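Local coordinates for E3 ubiquitin-protein ligase HERC2 (Homo sapiens, PDB 4L1M) that acts as an E3 ubiquitin ligase, probably passing ubiquitin to target proteins through its HECT domain, and carries RCC1-like beta-propeller domains that may serve in recognition, at residues V155-C160 with V207-C212; G106-A111 with T163-I168; E171-T176 with P196-G201. All blocks are in the same frame, centred on the assembly; numbering follows the deposited sequence.

Interaction 1. Residues V155-C160 with V207-C212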
# COMPACT_ATOMS: atom_id res chain seq x y z
N VAL A 155 0.16 3.25 18.23
CA VAL A 155 -0.05 3.00 16.81
C VAL A 155 0.53 1.64 16.45
O VAL A 155 1.65 1.33 16.83
CB VAL A 155 0.64 4.08 15.96
CG1 VAL A 155 0.60 3.72 14.48
CG2 VAL A 155 -0.00 5.42 16.22
N VAL A 156 -0.21 0.85 15.68
CA VAL A 156 0.28 -0.43 15.19
C VAL A 156 0.26 -0.58 13.67
O VAL A 156 0.83 -1.52 13.17
CB VAL A 156 -0.50 -1.60 15.80
CG1 VAL A 156 -0.30 -1.64 17.31
CG2 VAL A 156 -2.00 -1.52 15.46
N HIS A 157 -0.42 0.29 12.95
CA HIS A 157 -0.39 0.27 11.49
C HIS A 157 -0.24 1.69 10.94
O HIS A 157 -0.68 2.64 11.55
CB HIS A 157 -1.64 -0.38 10.95
CG HIS A 157 -1.47 -0.88 9.55
ND1 HIS A 157 -1.81 -0.14 8.43
CD2 HIS A 157 -0.93 -2.03 9.10
CE1 HIS A 157 -1.50 -0.84 7.34
NE2 HIS A 157 -0.96 -1.99 7.73
N ILE A 158 0.42 1.81 9.79
CA ILE A 158 0.58 3.10 9.12
C ILE A 158 0.33 2.99 7.61
O ILE A 158 0.51 1.92 7.00
CB ILE A 158 1.98 3.70 9.34
CG1 ILE A 158 3.06 2.66 9.08
CG2 ILE A 158 2.09 4.24 10.74
CD1 ILE A 158 4.46 3.24 8.95
N ALA A 159 -0.11 4.09 7.01
CA ALA A 159 -0.44 4.07 5.61
C ALA A 159 -0.30 5.46 5.05
O ALA A 159 -0.49 6.43 5.76
CB ALA A 159 -1.86 3.57 5.42
N CYS A 160 0.02 5.54 3.76
CA CYS A 160 0.07 6.79 3.04
C CYS A 160 -0.83 6.78 1.82
O CYS A 160 -0.98 5.75 1.13
CB CYS A 160 1.48 7.04 2.56
SG CYS A 160 2.67 7.32 3.87
N VAL A 207 -10.97 -0.93 13.97
CA VAL A 207 -10.39 -0.90 12.63
C VAL A 207 -9.11 -1.73 12.64
O VAL A 207 -8.30 -1.58 13.55
CB VAL A 207 -10.05 0.54 12.18
CG1 VAL A 207 -9.39 0.57 10.82
CG2 VAL A 207 -11.30 1.40 12.16
N ILE A 208 -8.93 -2.57 11.62
CA ILE A 208 -7.72 -3.41 11.52
C ILE A 208 -6.88 -3.22 10.26
O ILE A 208 -5.73 -3.66 10.22
CB ILE A 208 -8.05 -4.91 11.65
CG1 ILE A 208 -8.87 -5.40 10.45
CG2 ILE A 208 -8.74 -5.18 12.99
CD1 ILE A 208 -9.13 -6.90 10.45
N ASP A 209 -7.44 -2.62 9.23
CA ASP A 209 -6.67 -2.25 8.06
C ASP A 209 -7.23 -0.98 7.45
O ASP A 209 -8.40 -0.65 7.64
CB ASP A 209 -6.65 -3.38 7.04
CG ASP A 209 -5.54 -3.22 6.02
OD1 ASP A 209 -4.44 -2.70 6.37
OD2 ASP A 209 -5.77 -3.62 4.85
N VAL A 210 -6.37 -0.28 6.73
CA VAL A 210 -6.75 0.93 6.02
C VAL A 210 -5.85 1.08 4.80
O VAL A 210 -4.68 0.73 4.86
CB VAL A 210 -6.64 2.18 6.94
CG1 VAL A 210 -5.21 2.47 7.32
CG2 VAL A 210 -7.25 3.41 6.27
N ALA A 211 -6.39 1.60 3.70
CA ALA A 211 -5.59 1.89 2.50
C ALA A 211 -6.01 3.24 1.88
O ALA A 211 -7.21 3.60 1.88
CB ALA A 211 -5.71 0.76 1.49
N CYS A 212 -5.03 3.98 1.37
CA CYS A 212 -5.23 5.29 0.85
C CYS A 212 -4.94 5.37 -0.64
O CYS A 212 -4.05 4.72 -1.13
CB CYS A 212 -4.33 6.24 1.59
SG CYS A 212 -4.60 6.25 3.36
O HOH W 1 -2.19 3.35 1.81
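Ala159 and Val210 form the apolar centre of a contact between two strands that start adjacent blades of an RCC1-type beta-propeller. The strands run almost parallel, at 14° and with axes 6.1 Å apart at their closest, yet they are not sheet partners: no direct hydrogen bond joins them. They converge towards their C-terminal ends, since the CA atoms of His157 and Asp209 are 7.6 Å apart and those of Cys160 and Cys212 only 5.9 Å. The compact part lies at this narrow end. CB of Ala159 packs on CG1 of Val210 at 4.0 Å, and CB of Cys212 lies 3.4 Å from the carbonyl O of Cys160. A water completes the junction, donating to Cys160 O at 2.8 Å and accepting from Cys212 N at 2.9 Å, so that two buried backbone polar groups are satisfied across the gap.

The wide end is looser and reaches solvent through the partly exposed His157. Its CG lies anti to the backbone N (chi1 -159°), which carries the imidazole across to Asp209. CE1 is 3.6 Å from Asp209 OD1, and the ring and carboxylate planes stand 86° apart, a polar approach without a direct bond. The other oxygen, Asp209 OD2, accepts from the backbone N of Val264 in the blade beyond. Classic beta bulges occur in both strands, Val156 and His157 facing Ile168, Ile208 and Asp209 facing Val222. Strand 164-169 sends Ile168 against Val210 and Tyr164 against Cys212, strand 108-113 covers Ile158 and Cys160, and strand 261-267 packs against Ala211.

Interaction 2. Residues G106-A111 with T163-I168. With SO4 (sulfate ion), chain G.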
# COMPACT_ATOMS: atom_id res chain seq x y z
N GLY A 106 3.24 8.90 -4.45
CA GLY A 106 3.53 9.86 -3.37
C GLY A 106 4.99 10.25 -3.17
O GLY A 106 5.89 9.65 -3.76
N HIS A 107 5.20 11.24 -2.31
CA HIS A 107 6.50 11.86 -2.04
C HIS A 107 6.68 12.09 -0.53
O HIS A 107 7.32 13.06 -0.11
CB HIS A 107 6.63 13.24 -2.78
CG HIS A 107 6.45 13.13 -4.25
ND1 HIS A 107 7.51 13.06 -5.13
CD2 HIS A 107 5.32 13.02 -5.01
CE1 HIS A 107 7.05 12.92 -6.36
NE2 HIS A 107 5.73 12.88 -6.32
N HIS A 108 6.05 11.26 0.28
CA HIS A 108 6.27 11.33 1.70
C HIS A 108 6.25 9.94 2.29
O HIS A 108 5.74 9.03 1.67
CB HIS A 108 5.29 12.28 2.39
CG HIS A 108 3.91 11.72 2.58
ND1 HIS A 108 3.08 11.43 1.53
CD2 HIS A 108 3.20 11.46 3.71
CE1 HIS A 108 1.92 11.00 2.00
NE2 HIS A 108 1.97 11.01 3.32
N TYR A 109 6.82 9.81 3.48
CA TYR A 109 7.11 8.51 4.05
C TYR A 109 6.67 8.53 5.50
O TYR A 109 6.74 9.57 6.15
CB TYR A 109 8.60 8.23 3.94
CG TYR A 109 9.13 8.62 2.58
CD1 TYR A 109 9.09 7.74 1.52
CD2 TYR A 109 9.58 9.91 2.35
CE1 TYR A 109 9.53 8.10 0.26
CE2 TYR A 109 10.02 10.29 1.10
CZ TYR A 109 10.00 9.39 0.05
OH TYR A 109 10.43 9.80 -1.20
N LEU A 110 6.23 7.37 5.99
CA LEU A 110 6.05 7.13 7.42
C LEU A 110 6.88 5.93 7.89
O LEU A 110 7.08 4.97 7.14
CB LEU A 110 4.60 6.81 7.71
CG LEU A 110 3.58 7.86 7.35
CD1 LEU A 110 2.21 7.36 7.78
CD2 LEU A 110 3.87 9.18 8.03
N ALA A 111 7.32 5.98 9.14
CA ALA A 111 7.99 4.88 9.75
C ALA A 111 7.49 4.70 11.17
O ALA A 111 7.26 5.69 11.86
CB ALA A 111 9.48 5.12 9.74
N THR A 163 -1.42 12.25 -1.08
CA THR A 163 -1.37 13.53 -0.39
C THR A 163 -1.86 13.52 1.06
O THR A 163 -2.11 14.58 1.63
CB THR A 163 -2.19 14.58 -1.16
OG1 THR A 163 -3.55 14.16 -1.22
CG2 THR A 163 -1.64 14.76 -2.58
N TYR A 164 -2.03 12.34 1.63
CA TYR A 164 -2.52 12.23 3.00
C TYR A 164 -1.94 11.00 3.67
O TYR A 164 -1.12 10.31 3.08
CB TYR A 164 -4.05 12.26 3.06
CG TYR A 164 -4.80 11.13 2.39
CD1 TYR A 164 -4.70 10.89 1.02
CD2 TYR A 164 -5.69 10.36 3.12
CE1 TYR A 164 -5.43 9.86 0.42
CE2 TYR A 164 -6.42 9.35 2.52
CZ TYR A 164 -6.29 9.10 1.18
OH TYR A 164 -7.03 8.08 0.61
N SER A 165 -2.35 10.77 4.92
CA SER A 165 -1.75 9.76 5.76
C SER A 165 -2.80 9.16 6.71
O SER A 165 -3.84 9.78 6.99
CB SER A 165 -0.61 10.38 6.57
OG SER A 165 0.39 10.95 5.74
N ALA A 166 -2.53 7.95 7.20
CA ALA A 166 -3.38 7.37 8.23
C ALA A 166 -2.59 6.52 9.21
O ALA A 166 -1.43 6.14 8.94
CB ALA A 166 -4.50 6.56 7.60
N ALA A 167 -3.22 6.22 10.35
CA ALA A 167 -2.66 5.29 11.27
C ALA A 167 -3.73 4.66 12.14
O ALA A 167 -4.76 5.25 12.39
CB ALA A 167 -1.62 5.99 12.13
N ILE A 168 -3.46 3.45 12.60
CA ILE A 168 -4.40 2.70 13.42
C ILE A 168 -3.75 2.41 14.78
O ILE A 168 -2.58 2.01 14.84
CB ILE A 168 -4.80 1.38 12.71
CG1 ILE A 168 -5.40 1.67 11.34
CG2 ILE A 168 -5.82 0.61 13.52
CD1 ILE A 168 -5.57 0.45 10.46
S SO4 G . 11.09 12.27 -3.88
O1 SO4 G . 12.51 11.90 -4.06
O2 SO4 G . 10.78 13.42 -4.78
O3 SO4 G . 10.23 11.10 -4.23
O4 SO4 G . 10.82 12.63 -2.46
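This is a buried contact between neighbouring propeller blades, in which His108, on the second strand of one blade, reaches Tyr164 and Ser165 on the second strand of the next. The two strands run nearly parallel but their axes are 9.0 Å apart at the closest, too far for sheet pairing, so side chains bridge the interval. The CG of His108 sits between its backbone N and carbonyl carbon (chi1 77°), a setting that points the imidazole at the other strand. NE2 donates to OG of Ser165 at 2.9 Å, with an N-H...O angle of 146° and the hydroxyl only 10° out of the ring plane. The same N-H leans weakly on Tyr164 O, 3.2 Å from NE2, which also lies at the ring edge. Farther along, Leu110 CD1 lies against the backbone of 163-168 in van der Waals packing, 4.0 Å from Ala166 O, with Ser165 CB at 4.3 Å. Cys160 of the intervening strand 155-160 packs on both His108 and Leu110.

Tyr109, whose CB leaves the strand away from 163-168, donates through OH to sulfate O4 at 3.1 Å, and His107 ND1 adds a weak bond to O2 at 3.3 Å; Arg64 is a further ligand of this ion, which probably comes from the crystallisation liquor.

Ser165 OG is also hydrogen-bonded to the carbonyl O of Arg128, while accepting from the imidazole. This chain of donors and acceptors is consistent with a hydrogen on NE2 of His108, and the shared donor should restrict rotation of its ring.

Interaction 3. Residues E171-T176 with P196-G201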
# COMPACT_ATOMS: atom_id res chain seq x y z
N GLU A 171 -6.13 -0.24 20.12
CA GLU A 171 -7.60 -0.24 20.43
C GLU A 171 -8.51 -0.30 19.19
O GLU A 171 -9.68 -0.59 19.32
CB GLU A 171 -8.01 1.04 21.15
CG GLU A 171 -7.70 1.11 22.61
CD GLU A 171 -8.11 2.45 23.23
OE1 GLU A 171 -8.15 2.53 24.49
OE2 GLU A 171 -8.37 3.42 22.49
N GLY A 172 -8.00 0.09 18.01
CA GLY A 172 -8.81 0.12 16.80
C GLY A 172 -9.34 1.49 16.37
O GLY A 172 -10.26 1.57 15.57
N GLU A 173 -8.76 2.57 16.88
CA GLU A 173 -9.06 3.91 16.36
C GLU A 173 -8.29 4.17 15.08
O GLU A 173 -7.15 3.74 14.95
CB GLU A 173 -8.70 4.99 17.37
CG GLU A 173 -9.52 4.95 18.65
CD GLU A 173 -9.15 6.08 19.61
OE1 GLU A 173 -7.97 6.50 19.62
OE2 GLU A 173 -10.06 6.53 20.35
N LEU A 174 -8.90 4.90 14.16
CA LEU A 174 -8.28 5.28 12.90
C LEU A 174 -8.11 6.80 12.87
O LEU A 174 -9.05 7.53 13.10
CB LEU A 174 -9.15 4.85 11.74
CG LEU A 174 -8.68 5.37 10.38
CD1 LEU A 174 -7.29 4.84 10.07
CD2 LEU A 174 -9.65 5.01 9.28
N TYR A 175 -6.88 7.25 12.57
CA TYR A 175 -6.54 8.67 12.48
C TYR A 175 -6.13 8.93 11.06
O TYR A 175 -5.43 8.12 10.48
CB TYR A 175 -5.37 9.02 13.44
CG TYR A 175 -5.80 9.02 14.90
CD1 TYR A 175 -5.86 7.85 15.62
CD2 TYR A 175 -6.18 10.19 15.52
CE1 TYR A 175 -6.27 7.84 16.94
CE2 TYR A 175 -6.61 10.20 16.83
CZ TYR A 175 -6.65 9.03 17.54
OH TYR A 175 -7.07 9.04 18.87
N THR A 176 -6.59 10.04 10.49
CA THR A 176 -6.17 10.44 9.16
C THR A 176 -5.74 11.90 9.20
O THR A 176 -6.12 12.63 10.11
CB THR A 176 -7.30 10.31 8.15
OG1 THR A 176 -8.48 10.91 8.68
CG2 THR A 176 -7.58 8.84 7.84
N PRO A 196 -2.93 14.64 13.22
CA PRO A 196 -3.79 13.45 13.09
C PRO A 196 -5.14 13.62 13.76
O PRO A 196 -5.20 14.15 14.86
CB PRO A 196 -2.98 12.35 13.78
CG PRO A 196 -1.57 12.79 13.63
CD PRO A 196 -1.59 14.29 13.72
N MET A 197 -6.20 13.21 13.09
CA MET A 197 -7.55 13.40 13.61
C MET A 197 -8.35 12.11 13.56
O MET A 197 -8.38 11.43 12.55
CB MET A 197 -8.27 14.50 12.85
CG MET A 197 -9.61 14.92 13.47
SD MET A 197 -10.23 16.39 12.64
CE MET A 197 -12.02 16.24 12.96
N LEU A 198 -9.00 11.81 14.69
CA LEU A 198 -9.82 10.63 14.84
C LEU A 198 -10.91 10.58 13.81
O LEU A 198 -11.60 11.57 13.59
CB LEU A 198 -10.46 10.62 16.23
CG LEU A 198 -11.32 9.39 16.58
CD1 LEU A 198 -10.48 8.12 16.59
CD2 LEU A 198 -12.00 9.56 17.92
N VAL A 199 -11.08 9.43 13.17
CA VAL A 199 -12.23 9.22 12.31
C VAL A 199 -13.43 8.81 13.19
O VAL A 199 -13.68 7.62 13.44
CB VAL A 199 -11.95 8.20 11.18
CG1 VAL A 199 -13.16 8.05 10.28
CG2 VAL A 199 -10.78 8.66 10.35
N ALA A 200 -14.19 9.80 13.64
CA ALA A 200 -15.37 9.57 14.51
C ALA A 200 -16.38 8.54 13.97
O ALA A 200 -16.97 7.81 14.73
CB ALA A 200 -16.08 10.89 14.79
N GLY A 201 -16.58 8.52 12.66
CA GLY A 201 -17.57 7.62 12.07
C GLY A 201 -17.36 6.14 12.32
O GLY A 201 -18.29 5.35 12.16
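Tyr175 and Leu198 meet through their first torsions: CG of Tyr175 is anti to its carbonyl carbon (chi1 -72°), while CG of Leu198 is anti to its backbone N (chi1 -178°). The tyrosine ring lies across strand 196-198, its CD2 and CE2 side next to the backbone of Met197 and Leu198, and CD1 of Leu198 comes over one ring face, 4.0 Å above the plane and displaced toward the rim. The same methyl lies 3.7 Å from Glu173 CB, the leucine side chain crossing the glutamate chain at about a right angle. Tyr175 OH donates to Glu173 OE1 at 2.8 Å, approaching from above the carboxylate plane; this bond links ring and glutamate, and Leu198 CD1 rests against both.

Thr176 and Met197 form an antiparallel hydrogen-bonded pair, with Thr176 N to Met197 O at 3.1 Å and Met197 N to Thr176 O at 3.0 Å, and Tyr175 faces Leu198 in the adjoining non-hydrogen-bonded pair. The bonding continues one residue past the end of strand 196-198, where Val199 N meets Leu174 O at 2.8 Å (N-H...O angle 166°). Val199 lies beside Leu174, its CG2 3.9 Å from Leu174 CG, and 3.6 Å from OG1 of Thr176, a hydroxyl that is hydrogen-bonded to Leu185 O.

These are the third strand, 174-178, and the fourth, 196-198, at the blade's outer edge. The chemistry divides accordingly: main-chain bonds fix the register, Leu174 and Val199 supply a buried apolar layer, and the tyrosine-glutamate bond holds the phenol at the partly exposed periphery.

In the fold
All three contacts involve the blade built from strands 155-160, 164-169, 174-178 and 196-198, one of seven four-stranded antiparallel sheets in the propeller. Interaction 3 lies within this blade, joining its third and fourth strands about 19 Å from the chain centre; interactions 1 and 2 lie at 9 and 10 Å and attach it to the following and preceding blades. The centre of interaction 1 is about 10 Å from each of the others, and interactions 2 and 3 are about 14 Å apart. Along the chain, interactions 1 and 2 alternate their segments, and interaction 3 falls wholly between the two segments of interaction 1. One blade is thus secured internally and on both flanks, consistent with a closed propeller.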